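Local coordinates for protein transcription regulator (Lactobacillus plantarum WCFS1, PDB 3CLK) that probably regulates transcription as a dimer, sensing an unidentified small-molecule effector through a two-lobed periplasmic-binding-protein-like domain, at residues V10-V15 and V66-L72; S95-D99 and P137-R141; Y168-E174 and M195-I200; P212-V218 and K276-R280. All coordinates share one frame; numbering follows the deposited sequence.

How the contacts relate
Contacts 1 to 4 follow one another along the chain, each closing before the next opens. Contact 1 joins two neighbouring strands of the parallel sheet in the first lobe. About 20 Å away, centre to centre, contact 2 spans the two lobes, setting the loop after strand 91-94 against the start of helix 138-153. Contacts 3 and 4 belong to the second lobe, with centres about 16 Å apart. Contact 3 touches contact 2 through Tyr168 and contact 4 where Ile200 meets Ile217. Contacts 1 and 4 lie farthest apart, with centres about 40 Å from each other. This layout matches a LacI-like effector domain, whose ligand cleft usually lies between two such lobes.

Contact 1: residues V10-V15 and V66-L72; sequences VIAAVV and VMGILLL
Leu70 sits between Ala12 and Val14 and is tied to both by its backbone: its N donates to Ala12 O over 2.9 Å, and its O accepts from Val14 N over 2.8 Å at an N-H...O angle of 169°. Ala12 N to Gly68 O (3.0 Å) and Leu72 N to Val14 O (2.9 Å) continue the ladder in both directions. The strands run at 21° to each other with axes approaching to 4.6 Å, as parallel neighbours in the central sheet of a periplasmic-binding-protein-like lobe. On one face Val15 CG1 lies alongside Leu72 CD1 at 3.6 Å, the two side chains pointing the same way, while helices 22-34 and 240-256 cover Leu72, Leu70 and Ile11. On the reverse face Val14 CG2, anti to its carbonyl carbon, meets Ile69 CG2 at a slant, 3.8 Å away. Packing thins at Val10, which is partly exposed and whose side chain makes no close contact with 66-72. Met67 N still reaches Val10 O, and with CG wedged between its own N and carbonyl carbon (chi1 68°) the selenomethionine chain brings SE to 3.5 Å from Val10 N. Beyond that, Met67 rests on Tyr39 and on Val255 of helix 240-256.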
loop_
_atom_site.group_PDB
_atom_site.type_symbol
_atom_site.label_atom_id
_atom_site.label_comp_id
_atom_site.label_asym_id
_atom_site.label_seq_id
_atom_site.Cartn_x
_atom_site.Cartn_y
_atom_site.Cartn_z
ATOM N N VAL B 10 -18.435 -18.115 -2.607
ATOM C CA VAL B 10 -17.136 -17.488 -2.983
ATOM C C VAL B 10 -17.351 -16.154 -3.689
ATOM O O VAL B 10 -18.016 -16.082 -4.724
ATOM C CB VAL B 10 -16.324 -18.400 -3.926
ATOM C CG1 VAL B 10 -14.956 -17.788 -4.191
ATOM C CG2 VAL B 10 -16.182 -19.784 -3.318
ATOM N N ILE B 11 -16.796 -15.092 -3.120
ATOM C CA ILE B 11 -16.922 -13.770 -3.713
ATOM C C ILE B 11 -15.608 -13.409 -4.389
ATOM O O ILE B 11 -14.532 -13.717 -3.879
ATOM C CB ILE B 11 -17.255 -12.699 -2.649
ATOM C CG1 ILE B 11 -18.653 -12.950 -2.079
ATOM C CG2 ILE B 11 -17.175 -11.308 -3.266
ATOM C CD1 ILE B 11 -19.046 -12.014 -0.949
ATOM N N ALA B 12 -15.699 -12.763 -5.545
ATOM C CA ALA B 12 -14.513 -12.358 -6.281
ATOM C C ALA B 12 -14.431 -10.842 -6.302
ATOM O O ALA B 12 -15.398 -10.164 -6.654
ATOM C CB ALA B 12 -14.566 -12.903 -7.711
ATOM N N ALA B 13 -13.276 -10.315 -5.908
ATOM C CA ALA B 13 -13.058 -8.879 -5.893
ATOM C C ALA B 13 -12.087 -8.525 -7.006
ATOM O O ALA B 13 -11.002 -9.097 -7.098
ATOM C CB ALA B 13 -12.496 -8.441 -4.546
ATOM N N VAL B 14 -12.496 -7.589 -7.857
ATOM C CA VAL B 14 -11.673 -7.144 -8.970
ATOM C C VAL B 14 -10.946 -5.854 -8.595
ATOM O O VAL B 14 -11.571 -4.858 -8.219
ATOM C CB VAL B 14 -12.528 -6.880 -10.222
ATOM C CG1 VAL B 14 -11.629 -6.510 -11.393
ATOM C CG2 VAL B 14 -13.358 -8.112 -10.555
ATOM N N VAL B 15 -9.622 -5.886 -8.685
ATOM C CA VAL B 15 -8.804 -4.724 -8.366
ATOM C C VAL B 15 -7.902 -4.395 -9.554
ATOM O O VAL B 15 -7.482 -5.291 -10.289
ATOM C CB VAL B 15 -7.927 -4.986 -7.124
ATOM C CG1 VAL B 15 -8.797 -5.094 -5.884
ATOM C CG2 VAL B 15 -7.130 -6.264 -7.314
ATOM N N VAL B 66 -18.742 -18.250 -9.049
ATOM C CA VAL B 66 -18.647 -17.245 -7.993
ATOM C C VAL B 66 -20.059 -16.742 -7.730
ATOM O O VAL B 66 -20.868 -16.652 -8.651
ATOM C CB VAL B 66 -17.752 -16.051 -8.399
ATOM C CG1 VAL B 66 -16.325 -16.521 -8.609
ATOM C CG2 VAL B 66 -18.296 -15.388 -9.653
HETATM N N MSE B 67 -20.357 -16.416 -6.477
HETATM C CA MSE B 67 -21.691 -15.954 -6.115
HETATM C C MSE B 67 -21.884 -14.454 -6.301
HETATM O O MSE B 67 -23.015 -13.966 -6.346
HETATM C CB MSE B 67 -21.995 -16.342 -4.667
HETATM C CG MSE B 67 -21.164 -15.608 -3.631
HETATM SE SE MSE B 67 -21.404 -16.360 -1.871
HETATM C CE MSE B 67 -23.307 -16.079 -1.706
ATOM N N GLY B 68 -20.781 -13.723 -6.413
ATOM C CA GLY B 68 -20.878 -12.287 -6.590
ATOM C C GLY B 68 -19.547 -11.655 -6.930
ATOM O O GLY B 68 -18.488 -12.202 -6.608
ATOM N N ILE B 69 -19.600 -10.500 -7.582
ATOM C CA ILE B 69 -18.389 -9.786 -7.970
ATOM C C ILE B 69 -18.403 -8.345 -7.478
ATOM O O ILE B 69 -19.376 -7.621 -7.681
ATOM C CB ILE B 69 -18.217 -9.769 -9.505
ATOM C CG1 ILE B 69 -18.152 -11.206 -10.034
ATOM C CG2 ILE B 69 -16.938 -9.023 -9.882
ATOM C CD1 ILE B 69 -18.008 -11.292 -11.537
ATOM N N LEU B 70 -17.320 -7.943 -6.820
ATOM C CA LEU B 70 -17.179 -6.582 -6.322
ATOM C C LEU B 70 -16.037 -5.936 -7.106
ATOM O O LEU B 70 -14.938 -6.491 -7.180
ATOM C CB LEU B 70 -16.848 -6.602 -4.827
ATOM C CG LEU B 70 -17.903 -7.258 -3.929
ATOM C CD1 LEU B 70 -17.393 -7.321 -2.489
ATOM C CD2 LEU B 70 -19.192 -6.457 -4.004
ATOM N N LEU B 71 -16.295 -4.777 -7.701
ATOM C CA LEU B 71 -15.258 -4.107 -8.478
ATOM C C LEU B 71 -14.762 -2.864 -7.753
ATOM O O LEU B 71 -15.471 -1.865 -7.646
ATOM C CB LEU B 71 -15.779 -3.750 -9.879
ATOM C CG LEU B 71 -16.236 -4.964 -10.704
ATOM C CD1 LEU B 71 -17.707 -5.246 -10.416
ATOM C CD2 LEU B 71 -16.029 -4.701 -12.178
ATOM N N LEU B 72 -13.534 -2.954 -7.251
ATOM C CA LEU B 72 -12.906 -1.873 -6.511
ATOM C C LEU B 72 -12.354 -0.780 -7.405
ATOM O O LEU B 72 -11.228 -0.869 -7.900
ATOM C CB LEU B 72 -11.779 -2.420 -5.631
ATOM C CG LEU B 72 -12.133 -3.536 -4.642
ATOM C CD1 LEU B 72 -11.056 -3.622 -3.562
ATOM C CD2 LEU B 72 -13.477 -3.254 -4.006
#

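Contact 2: residues S95-D99 and P137-R141; sequences SMGFD and PYTGR
Tyr138 lays its ring against the backbone of Gly97 and Phe98. Its CB is 3.9 Å from Gly97 O. CG stands anti to the backbone N (chi1 178°), which sends the ring away from its own helix toward the 95-99 loop, and CD2 closes on Gly97 O to 3.1 Å. At CE2 the neighbour becomes Gly97 C, 3.3 Å away and over the rim of the ring face, whereas Phe98 N lies above the ring centre. The peptide linking these two residues thus covers one face of the aromatic ring. A modelled beta carbon on Gly97 would collide with CE2, so this close approach depends on the bare glycine. At the edge away from CD2 and CE2, Asp99 OD1 lies in the ring plane, 3.6 Å from CE1, with the carboxylate turned 75° from the ring. The hydroxyl at the tip has a weak hydrogen bond to Lys142 NZ. The loop comes from the first lobe and helix 138-153 from the second, so the ring reaches from the second lobe onto the first, consistent with a periplasmic-binding-protein-like domain. An alanine in place of Tyr138 would probably leave the Gly97-Phe98 peptide without its aromatic cover and open a gap between the lobes. Nearby, a water bridges them: it donates to Ser95 O at 2.8 Å and lies 2.7 Å from Thr139 OG1, in the first turn of the helix that Pro137 precedes at the N-cap position.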
loop_
_atom_site.group_PDB
_atom_site.type_symbol
_atom_site.label_atom_id
_atom_site.label_comp_id
_atom_site.label_asym_id
_atom_site.label_seq_id
_atom_site.Cartn_x
_atom_site.Cartn_y
_atom_site.Cartn_z
ATOM N N SER B 95 -16.072 2.209 -4.232
ATOM C CA SER B 95 -15.203 3.383 -4.272
ATOM C C SER B 95 -15.253 4.184 -5.573
ATOM O O SER B 95 -14.318 4.926 -5.885
ATOM C CB SER B 95 -13.763 2.956 -3.985
ATOM O OG SER B 95 -13.055 4.005 -3.355
HETATM N N MSE B 96 -16.343 4.040 -6.321
HETATM C CA MSE B 96 -16.505 4.761 -7.578
HETATM C C MSE B 96 -17.983 4.960 -7.905
HETATM O O MSE B 96 -18.780 4.034 -7.789
HETATM C CB MSE B 96 -15.817 3.992 -8.717
HETATM C CG MSE B 96 -15.883 4.669 -10.079
HETATM SE SE MSE B 96 -15.040 3.590 -11.468
HETATM C CE MSE B 96 -13.224 4.227 -11.257
ATOM N N GLY B 97 -18.342 6.173 -8.308
ATOM C CA GLY B 97 -19.720 6.470 -8.661
ATOM C C GLY B 97 -19.883 6.529 -10.168
ATOM O O GLY B 97 -18.896 6.549 -10.904
ATOM N N PHE B 98 -21.130 6.570 -10.630
ATOM C CA PHE B 98 -21.422 6.609 -12.059
ATOM C C PHE B 98 -22.630 7.481 -12.355
ATOM O O PHE B 98 -23.470 7.715 -11.482
ATOM C CB PHE B 98 -21.700 5.195 -12.567
ATOM C CG PHE B 98 -20.540 4.262 -12.418
ATOM C CD1 PHE B 98 -19.507 4.267 -13.348
ATOM C CD2 PHE B 98 -20.476 3.380 -11.347
ATOM C CE1 PHE B 98 -18.425 3.399 -13.215
ATOM C CE2 PHE B 98 -19.401 2.512 -11.205
ATOM C CZ PHE B 98 -18.373 2.518 -12.141
ATOM N N ASP B 99 -22.722 7.952 -13.595
ATOM C CA ASP B 99 -23.843 8.790 -14.003
ATOM C C ASP B 99 -25.093 7.958 -14.271
ATOM O O ASP B 99 -26.209 8.430 -14.057
ATOM C CB ASP B 99 -23.486 9.594 -15.257
ATOM C CG ASP B 99 -22.519 10.727 -14.968
ATOM O OD1 ASP B 99 -22.879 11.627 -14.179
ATOM O OD2 ASP B 99 -21.404 10.714 -15.532
ATOM N N PRO B 137 -12.745 11.780 -15.940
ATOM C CA PRO B 137 -13.694 10.791 -15.417
ATOM C C PRO B 137 -14.624 11.308 -14.311
ATOM O O PRO B 137 -14.346 12.324 -13.669
ATOM C CB PRO B 137 -12.786 9.657 -14.944
ATOM C CG PRO B 137 -11.520 10.359 -14.575
ATOM C CD PRO B 137 -11.354 11.361 -15.695
ATOM N N TYR B 138 -15.727 10.590 -14.115
ATOM C CA TYR B 138 -16.752 10.897 -13.118
ATOM C C TYR B 138 -16.197 11.310 -11.752
ATOM O O TYR B 138 -16.552 12.357 -11.221
ATOM C CB TYR B 138 -17.652 9.674 -12.932
ATOM C CG TYR B 138 -18.733 9.853 -11.895
ATOM C CD1 TYR B 138 -20.000 10.321 -12.256
ATOM C CD2 TYR B 138 -18.494 9.559 -10.553
ATOM C CE1 TYR B 138 -21.001 10.490 -11.302
ATOM C CE2 TYR B 138 -19.483 9.728 -9.594
ATOM C CZ TYR B 138 -20.730 10.190 -9.977
ATOM O OH TYR B 138 -21.710 10.344 -9.035
ATOM N N THR B 139 -15.349 10.458 -11.182
ATOM C CA THR B 139 -14.741 10.715 -9.879
ATOM C C THR B 139 -14.135 12.115 -9.798
ATOM O O THR B 139 -14.541 12.936 -8.974
ATOM C CB THR B 139 -13.628 9.696 -9.583
ATOM O OG1 THR B 139 -14.173 8.371 -9.581
ATOM C CG2 THR B 139 -13.001 9.981 -8.226
ATOM N N GLY B 140 -13.156 12.371 -10.658
ATOM C CA GLY B 140 -12.492 13.659 -10.675
ATOM C C GLY B 140 -13.408 14.823 -10.979
ATOM O O GLY B 140 -13.292 15.883 -10.370
ATOM N N ARG B 141 -14.314 14.636 -11.932
ATOM C CA ARG B 141 -15.257 15.690 -12.293
ATOM C C ARG B 141 -16.056 16.150 -11.082
ATOM O O ARG B 141 -16.201 17.348 -10.848
ATOM C CB ARG B 141 -16.226 15.184 -13.368
ATOM C CG ARG B 141 -17.367 16.140 -13.721
ATOM C CD ARG B 141 -16.855 17.421 -14.360
ATOM N NE ARG B 141 -16.588 18.477 -13.384
ATOM C CZ ARG B 141 -15.601 19.362 -13.493
ATOM N NH1 ARG B 141 -14.774 19.315 -14.536
ATOM N NH2 ARG B 141 -15.445 20.299 -12.571
HETATM O O HOH W 1 -13.245 6.298 -8.092
#

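Contact 3: residues Y168-E174 and M195-I200; sequences YSYTSGE and MTAIGI
Ser169 O is gripped by two hydroxyls from opposite faces of its carbonyl plane: Ser172 OG donates over 2.6 Å, and Thr196 OG1 over 2.8 Å from 46° out of that plane. At the N-cap, Ser169 OG accepts from Ser172 N at 3.2 Å and has a further partner in Asp167. Helix 170-180 thus begins directly against helix 194-206, with short-segment axes 6.4 Å apart and inclined at 35°. Two glycines permit this spacing: modelled beta carbons on Gly173 and Gly199 would run into the opposite backbone, and Gly173 CA instead lies 3.4 Å from Thr196 O. These helices belong to successive beta-alpha-beta crossovers of the second lobe, to either side of strand 188-191 in the chain. With chi1 at 172° the Tyr170 ring swings out opposite its own nitrogen and receives Gly199 CA over its face, 3.9 Å from the centroid, in a CH-pi contact. Ile198 CG2 meets its edge at CE1 (3.6 Å), Met195 CE packs on Tyr170 CB, and Tyr170 OH is hydrogen-bonded to Asn202 ND2. A serine in place of Tyr170 would probably strip Gly199 of its aromatic cover and leave Asn202 without its hydroxyl partner. Ile228 of the second subunit packs on Tyr170, Met195 and Ile198.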
loop_
_atom_site.group_PDB
_atom_site.type_symbol
_atom_site.label_atom_id
_atom_site.label_comp_id
_atom_site.label_asym_id
_atom_site.label_seq_id
_atom_site.Cartn_x
_atom_site.Cartn_y
_atom_site.Cartn_z
ATOM N N TYR B 168 -3.592 11.276 -9.522
ATOM C CA TYR B 168 -3.656 10.785 -8.146
ATOM C C TYR B 168 -2.373 10.152 -7.618
ATOM O O TYR B 168 -2.382 9.556 -6.548
ATOM C CB TYR B 168 -4.773 9.752 -7.993
ATOM C CG TYR B 168 -6.144 10.245 -8.371
ATOM C CD1 TYR B 168 -6.641 10.062 -9.663
ATOM C CD2 TYR B 168 -6.948 10.900 -7.441
ATOM C CE1 TYR B 168 -7.914 10.520 -10.015
ATOM C CE2 TYR B 168 -8.213 11.364 -7.785
ATOM C CZ TYR B 168 -8.691 11.171 -9.072
ATOM O OH TYR B 168 -9.950 11.635 -9.403
ATOM N N SER B 169 -1.270 10.285 -8.344
ATOM C CA SER B 169 -0.025 9.675 -7.896
ATOM C C SER B 169 0.864 10.624 -7.094
ATOM O O SER B 169 0.592 11.816 -6.983
ATOM C CB SER B 169 0.767 9.166 -9.101
ATOM O OG SER B 169 1.230 10.255 -9.886
ATOM N N TYR B 170 1.929 10.072 -6.528
ATOM C CA TYR B 170 2.887 10.853 -5.764
ATOM C C TYR B 170 3.573 11.845 -6.711
ATOM O O TYR B 170 3.746 13.020 -6.380
ATOM C CB TYR B 170 3.928 9.922 -5.150
ATOM C CG TYR B 170 5.083 10.633 -4.493
ATOM C CD1 TYR B 170 4.992 11.082 -3.178
ATOM C CD2 TYR B 170 6.286 10.819 -5.174
ATOM C CE1 TYR B 170 6.076 11.691 -2.550
ATOM C CE2 TYR B 170 7.376 11.431 -4.552
ATOM C CZ TYR B 170 7.260 11.859 -3.243
ATOM O OH TYR B 170 8.340 12.450 -2.624
ATOM N N THR B 171 3.952 11.370 -7.894
ATOM C CA THR B 171 4.616 12.225 -8.874
ATOM C C THR B 171 3.771 13.434 -9.283
ATOM O O THR B 171 4.287 14.540 -9.418
ATOM C CB THR B 171 4.996 11.430 -10.142
ATOM O OG1 THR B 171 5.959 10.424 -9.796
ATOM C CG2 THR B 171 5.600 12.356 -11.195
ATOM N N SER B 172 2.474 13.229 -9.479
ATOM C CA SER B 172 1.611 14.328 -9.871
ATOM C C SER B 172 1.567 15.399 -8.770
ATOM O O SER B 172 1.347 16.581 -9.041
ATOM C CB SER B 172 0.210 13.809 -10.192
ATOM O OG SER B 172 -0.345 13.114 -9.094
ATOM N N GLY B 173 1.784 14.975 -7.529
ATOM C CA GLY B 173 1.796 15.911 -6.420
ATOM C C GLY B 173 3.045 16.764 -6.530
ATOM O O GLY B 173 2.991 17.990 -6.424
ATOM N N GLU B 174 4.185 16.115 -6.748
ATOM C CA GLU B 174 5.433 16.852 -6.895
ATOM C C GLU B 174 5.371 17.793 -8.096
ATOM O O GLU B 174 5.833 18.942 -8.022
ATOM C CB GLU B 174 6.609 15.905 -7.117
ATOM C CG GLU B 174 6.964 14.982 -5.969
ATOM C CD GLU B 174 8.187 14.154 -6.322
ATOM O OE1 GLU B 174 8.169 13.520 -7.398
ATOM O OE2 GLU B 174 9.157 14.140 -5.546
HETATM N N MSE B 195 -1.091 9.906 -1.486
HETATM C CA MSE B 195 0.215 9.861 -2.143
HETATM C C MSE B 195 0.482 11.193 -2.853
HETATM O O MSE B 195 1.618 11.665 -2.909
HETATM C CB MSE B 195 0.292 8.717 -3.169
HETATM C CG MSE B 195 0.308 7.323 -2.566
HETATM SE SE MSE B 195 1.790 7.147 -1.321
HETATM C CE MSE B 195 3.254 7.544 -2.510
ATOM N N THR B 196 -0.561 11.786 -3.420
ATOM C CA THR B 196 -0.401 13.071 -4.096
ATOM C C THR B 196 -0.013 14.118 -3.045
ATOM O O THR B 196 0.867 14.951 -3.269
ATOM C CB THR B 196 -1.708 13.473 -4.834
ATOM O OG1 THR B 196 -1.906 12.589 -5.949
ATOM C CG2 THR B 196 -1.627 14.923 -5.358
ATOM N N ALA B 197 -0.645 14.049 -1.880
ATOM C CA ALA B 197 -0.348 14.989 -0.806
ATOM C C ALA B 197 1.104 14.873 -0.352
ATOM O O ALA B 197 1.747 15.872 -0.031
ATOM C CB ALA B 197 -1.276 14.736 0.368
ATOM N N ILE B 198 1.635 13.660 -0.324
ATOM C CA ILE B 198 3.007 13.508 0.112
ATOM C C ILE B 198 3.937 14.169 -0.903
ATOM O O ILE B 198 4.909 14.811 -0.518
ATOM C CB ILE B 198 3.368 12.020 0.326
ATOM C CG1 ILE B 198 2.434 11.406 1.372
ATOM C CG2 ILE B 198 4.803 11.895 0.852
ATOM C CD1 ILE B 198 2.724 9.951 1.660
ATOM N N GLY B 199 3.621 14.041 -2.194
ATOM C CA GLY B 199 4.446 14.664 -3.222
ATOM C C GLY B 199 4.418 16.183 -3.088
ATOM O O GLY B 199 5.443 16.863 -3.208
ATOM N N ILE B 200 3.232 16.724 -2.841
ATOM C CA ILE B 200 3.074 18.163 -2.661
ATOM C C ILE B 200 3.907 18.583 -1.457
ATOM O O ILE B 200 4.659 19.558 -1.508
ATOM C CB ILE B 200 1.603 18.533 -2.370
ATOM C CG1 ILE B 200 0.745 18.266 -3.605
ATOM C CG2 ILE B 200 1.499 20.007 -1.938
ATOM C CD1 ILE B 200 -0.748 18.369 -3.346
#

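Contact 4: residues P212-V218 and K276-R280; sequences PKDLSIV and KSTAR
Ser277 faces Ile217 with both its backbone and its side chain. Its O accepts from Ile217 N at 2.9 Å, with an N-H...O angle of 167°, while its hydroxyl turns back to donate to Ile217 O at 2.7 Å. The second bond is possible because Ser277 OG stands between its own backbone N and carbonyl carbon (chi1 66°), a rotamer that directs the hydroxyl at the strand. The approach is only slightly tilted from the carbonyl plane of Ile217, and Ser277 OG is also hydrogen-bonded to Thr234 N. A second side-chain-to-backbone bond runs the other way: Ser216 OG accepts from Ala279 N at 3.1 Å, so that a side chain of the strand meets the backbone of the C-terminal tail. Between these bonds Thr278 touches the strand with its methyl, CG2 lying 3.4 Å from Ile217 O and 3.7 Å from Val218 CG2; the latter pair meet at a slant. Its OG1 turns elsewhere, to a weak bond with Thr234 OG1. Pro212, which follows a cis peptide, points its ring at the tail. Its CB lies against the backbone of Ser277, 3.5 Å from Ser277 C, and beside Ala279 CB. The site lies where the tail after strand 271-273 returns to strand 216-219 of the second-lobe sheet, which is paired with strand 188-191; helix 109-121 covers Val218, while Ile217 rests on Ile200 of helix 194-206.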
loop_
_atom_site.group_PDB
_atom_site.type_symbol
_atom_site.label_atom_id
_atom_site.label_comp_id
_atom_site.label_asym_id
_atom_site.label_seq_id
_atom_site.Cartn_x
_atom_site.Cartn_y
_atom_site.Cartn_z
ATOM N N PRO B 212 2.499 23.331 8.354
ATOM C CA PRO B 212 1.408 24.178 7.858
ATOM C C PRO B 212 1.691 25.684 8.009
ATOM O O PRO B 212 0.842 26.524 7.696
ATOM C CB PRO B 212 0.238 23.727 8.715
ATOM C CG PRO B 212 0.898 23.603 10.063
ATOM C CD PRO B 212 2.237 22.927 9.752
ATOM N N LYS B 213 2.891 26.006 8.484
ATOM C CA LYS B 213 3.328 27.389 8.688
ATOM C C LYS B 213 2.818 28.340 7.598
ATOM O O LYS B 213 1.927 29.156 7.847
ATOM C CB LYS B 213 4.855 27.428 8.741
ATOM C CG LYS B 213 5.436 28.165 9.930
ATOM C CD LYS B 213 5.377 29.673 9.756
ATOM C CE LYS B 213 6.002 30.371 10.960
ATOM N NZ LYS B 213 6.061 31.851 10.802
ATOM N N ASP B 214 3.373 28.248 6.392
ATOM C CA ASP B 214 2.904 29.129 5.325
ATOM C C ASP B 214 2.102 28.425 4.228
ATOM O O ASP B 214 1.674 29.054 3.262
ATOM C CB ASP B 214 4.062 29.931 4.711
ATOM C CG ASP B 214 5.199 29.062 4.228
ATOM O OD1 ASP B 214 6.061 28.686 5.049
ATOM O OD2 ASP B 214 5.228 28.765 3.016
ATOM N N LEU B 215 1.893 27.121 4.385
ATOM C CA LEU B 215 1.108 26.348 3.431
ATOM C C LEU B 215 0.344 25.214 4.124
ATOM O O LEU B 215 0.936 24.376 4.798
ATOM C CB LEU B 215 2.006 25.760 2.332
ATOM C CG LEU B 215 1.283 24.873 1.310
ATOM C CD1 LEU B 215 0.236 25.700 0.559
ATOM C CD2 LEU B 215 2.284 24.263 0.337
ATOM N N SER B 216 -0.975 25.207 3.967
ATOM C CA SER B 216 -1.804 24.154 4.544
ATOM C C SER B 216 -2.091 23.137 3.444
ATOM O O SER B 216 -2.261 23.508 2.280
ATOM C CB SER B 216 -3.138 24.714 5.059
ATOM O OG SER B 216 -2.993 25.401 6.292
ATOM N N ILE B 217 -2.152 21.863 3.818
ATOM C CA ILE B 217 -2.447 20.798 2.862
ATOM C C ILE B 217 -3.523 19.885 3.426
ATOM O O ILE B 217 -3.424 19.452 4.567
ATOM C CB ILE B 217 -1.207 19.918 2.563
ATOM C CG1 ILE B 217 -0.110 20.751 1.899
ATOM C CG2 ILE B 217 -1.618 18.743 1.674
ATOM C CD1 ILE B 217 1.186 19.988 1.674
ATOM N N VAL B 218 -4.552 19.611 2.622
ATOM C CA VAL B 218 -5.636 18.713 3.009
ATOM C C VAL B 218 -5.622 17.539 2.024
ATOM O O VAL B 218 -5.736 17.726 0.804
ATOM C CB VAL B 218 -7.017 19.401 2.934
ATOM C CG1 VAL B 218 -8.113 18.384 3.199
ATOM C CG2 VAL B 218 -7.095 20.534 3.967
ATOM N N LYS B 276 -1.812 17.351 11.417
ATOM C CA LYS B 276 -0.908 18.476 11.635
ATOM C C LYS B 276 -0.475 19.263 10.402
ATOM O O LYS B 276 0.468 20.056 10.473
ATOM C CB LYS B 276 0.336 17.969 12.374
ATOM C CG LYS B 276 0.027 17.450 13.779
ATOM C CD LYS B 276 -0.515 18.574 14.660
ATOM C CE LYS B 276 -0.902 18.064 16.035
ATOM N NZ LYS B 276 0.250 17.408 16.714
ATOM N N SER B 277 -1.168 19.071 9.287
ATOM C CA SER B 277 -0.801 19.745 8.048
ATOM C C SER B 277 -1.616 20.986 7.694
ATOM O O SER B 277 -1.459 21.528 6.599
ATOM C CB SER B 277 -0.875 18.750 6.887
ATOM O OG SER B 277 -2.218 18.345 6.675
ATOM N N THR B 278 -2.486 21.430 8.600
ATOM C CA THR B 278 -3.303 22.622 8.365
ATOM C C THR B 278 -3.226 23.575 9.551
ATOM O O THR B 278 -3.030 23.150 10.681
ATOM C CB THR B 278 -4.812 22.284 8.138
ATOM O OG1 THR B 278 -5.339 21.596 9.280
ATOM C CG2 THR B 278 -4.994 21.412 6.903
ATOM N N ALA B 279 -3.371 24.867 9.280
ATOM C CA ALA B 279 -3.357 25.898 10.318
ATOM C C ALA B 279 -4.115 27.107 9.787
ATOM O O ALA B 279 -4.185 27.312 8.570
ATOM C CB ALA B 279 -1.925 26.289 10.671
ATOM N N ARG B 280 -4.696 27.905 10.682
ATOM C CA ARG B 280 -5.427 29.085 10.229
ATOM C C ARG B 280 -4.487 30.003 9.452
ATOM O O ARG B 280 -3.300 30.077 9.752
ATOM C CB ARG B 280 -6.031 29.855 11.406
ATOM C CG ARG B 280 -7.137 29.120 12.140
ATOM C CD ARG B 280 -7.981 30.112 12.916
ATOM N NE ARG B 280 -8.667 31.020 12.002
ATOM C CZ ARG B 280 -9.834 30.755 11.424
ATOM N NH1 ARG B 280 -10.455 29.610 11.677
ATOM N NH2 ARG B 280 -10.364 31.617 10.570
#